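Local structure of succinylglutamate desuccinylase/aspartoacylase (Shewanella frigidimarina, 3LWU) at residues A[50-56]-A[85-89]. The protein is a putative zinc-dependent hydrolase of the succinylglutamate desuccinylase/aspartoacylase family, thought to act on ester bonds. Residues are numbered along the deposited sequence; the frame is centred on the assembly and turned at random.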
loop_
_atom_site.group_PDB
_atom_site.type_symbol
_atom_site.label_atom_id
_atom_site.label_comp_id
_atom_site.label_asym_id
_atom_site.label_seq_id
_atom_site.Cartn_x
_atom_site.Cartn_y
_atom_site.Cartn_z
ATOM N N GLU A 50 20.084 -17.851 40.371
ATOM C CA GLU A 50 19.237 -18.121 41.554
ATOM C C GLU A 50 17.835 -18.511 41.114
ATOM O O GLU A 50 17.119 -17.694 40.531
ATOM C CB GLU A 50 19.021 -16.850 42.378
ATOM C CG GLU A 50 20.047 -16.479 43.409
ATOM C CD GLU A 50 19.646 -15.180 44.155
ATOM O OE1 GLU A 50 18.487 -14.708 43.998
ATOM O OE2 GLU A 50 20.494 -14.629 44.899
ATOM N N ASN A 51 17.382 -19.707 41.463
ATOM C CA ASN A 51 15.978 -20.092 41.159
ATOM C C ASN A 51 14.991 -19.180 41.949
ATOM O O ASN A 51 13.800 -19.049 41.615
ATOM C CB ASN A 51 15.792 -21.577 41.450
ATOM C CG ASN A 51 17.093 -22.373 41.264
ATOM O OD1 ASN A 51 17.871 -22.096 40.351
ATOM N ND2 ASN A 51 17.339 -23.338 42.140
ATOM N N SER A 52 15.535 -18.507 42.968
ATOM C CA SER A 52 14.809 -17.490 43.756
ATOM C C SER A 52 14.301 -16.240 42.965
ATOM O O SER A 52 13.255 -15.641 43.302
ATOM C CB SER A 52 15.682 -17.034 44.965
ATOM N N ALA A 53 15.020 -15.841 41.917
ATOM C CA ALA A 53 14.845 -14.482 41.425
ATOM C C ALA A 53 13.719 -14.381 40.385
ATOM O O ALA A 53 13.454 -15.314 39.607
ATOM C CB ALA A 53 16.188 -13.907 40.895
ATOM N N PRO A 54 13.045 -13.238 40.383
ATOM C CA PRO A 54 12.055 -12.958 39.350
ATOM C C PRO A 54 12.654 -13.043 37.924
ATOM O O PRO A 54 13.800 -12.666 37.716
ATOM C CB PRO A 54 11.616 -11.529 39.657
ATOM C CG PRO A 54 12.144 -11.213 41.014
ATOM C CD PRO A 54 13.295 -12.082 41.259
ATOM N N SER A 55 11.865 -13.556 36.987
ATOM C CA SER A 55 12.269 -13.663 35.605
ATOM C C SER A 55 11.610 -12.574 34.795
ATOM O O SER A 55 10.557 -12.020 35.197
ATOM C CB SER A 55 11.900 -15.034 35.036
ATOM O OG SER A 55 10.495 -15.233 35.050
ATOM N N VAL A 56 12.199 -12.323 33.632
ATOM C CA VAL A 56 11.849 -11.203 32.796
ATOM C C VAL A 56 11.725 -11.613 31.348
ATOM O O VAL A 56 12.544 -12.394 30.833
ATOM C CB VAL A 56 12.926 -10.098 32.927
ATOM C CG1 VAL A 56 12.578 -8.834 32.103
ATOM C CG2 VAL A 56 13.118 -9.764 34.407
ATOM N N VAL A 85 23.405 -11.923 36.611
ATOM C CA VAL A 85 22.004 -12.153 36.382
ATOM C C VAL A 85 21.505 -13.210 37.371
ATOM O O VAL A 85 21.953 -14.356 37.360
ATOM C CB VAL A 85 21.746 -12.573 34.909
ATOM C CG1 VAL A 85 20.250 -12.768 34.651
ATOM C CG2 VAL A 85 22.293 -11.499 33.921
ATOM N N LEU A 86 20.582 -12.810 38.230
ATOM C CA LEU A 86 20.027 -13.708 39.247
ATOM C C LEU A 86 18.787 -14.420 38.713
ATOM O O LEU A 86 18.603 -15.624 38.966
ATOM C CB LEU A 86 19.703 -12.947 40.528
ATOM C CG LEU A 86 20.880 -12.211 41.196
ATOM C CD1 LEU A 86 20.381 -11.430 42.422
ATOM C CD2 LEU A 86 22.016 -13.179 41.578
ATOM N N GLY A 87 17.950 -13.694 37.974
ATOM C CA GLY A 87 16.743 -14.276 37.414
ATOM C C GLY A 87 16.815 -14.371 35.913
ATOM O O GLY A 87 17.487 -13.564 35.273
ATOM N N ASP A 88 16.112 -15.332 35.334
ATOM C CA ASP A 88 16.147 -15.513 33.879
ATOM C C ASP A 88 15.696 -14.225 33.169
ATOM O O ASP A 88 14.716 -13.596 33.582
ATOM C CB ASP A 88 15.239 -16.686 33.436
ATOM C CG ASP A 88 15.804 -18.057 33.772
ATOM O OD1 ASP A 88 17.001 -18.221 34.115
ATOM O OD2 ASP A 88 15.023 -19.019 33.632
ATOM N N ILE A 89 16.405 -13.862 32.091
ATOM C CA ILE A 89 16.026 -12.750 31.220
ATOM C C ILE A 89 15.969 -13.272 29.823
ATOM O O ILE A 89 16.958 -13.792 29.299
ATOM C CB ILE A 89 16.992 -11.558 31.272
ATOM C CG1 ILE A 89 17.150 -11.083 32.719
ATOM C CG2 ILE A 89 16.488 -10.361 30.371
ATOM C CD1 ILE A 89 18.200 -9.981 32.913
HETATM O O HOH W 1 14.292 -16.776 37.233
#
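Val56 N donates a hydrogen bond of 2.8 Å to Asp88 O, opening the parallel pairing of strands 56-60 and 89-92 in the succinylglutamate desuccinylase/aspartoacylase-type catalytic domain; further back, Glu50 N donates another to Leu86 O. The example illustrates how two loops leading into neighbouring parallel strands can be joined by spaced backbone bonds and a bridging water. Lying between the two bonds, that water donates to Ala53 O and accepts from Asp88 N at 3.0 Å. Glu50 to Ala53 forms a type I turn, closed by Ala53 N on Glu50 O, which brings the Ala53 methyl against Leu86 CB at 3.7 Å. Glu50 and Leu86 run alongside each other in the same direction: with CG anti to its carbonyl carbon (chi1 -86°) and the chain extended beyond, Glu50 lays its carboxylate beside the Leu86 methyls, OE2 standing 3.9 Å from CD2. An alanine in place of Glu50 would probably leave the Leu86 methyls uncovered along that flank. Asp88 OD1 takes a hydrogen bond from Gly48 N. Val56 and Ile89 lie on the same face of the sheet, where Leu285 of helix 271-287 and Val290 touch both. A beta carbon on Gly87 would clash with the Pro54 carbonyl oxygen; as it is, Gly87 CA meets Pro54 O in a CA-H...O contact of 3.4 Å, with 163° at the hydrogen.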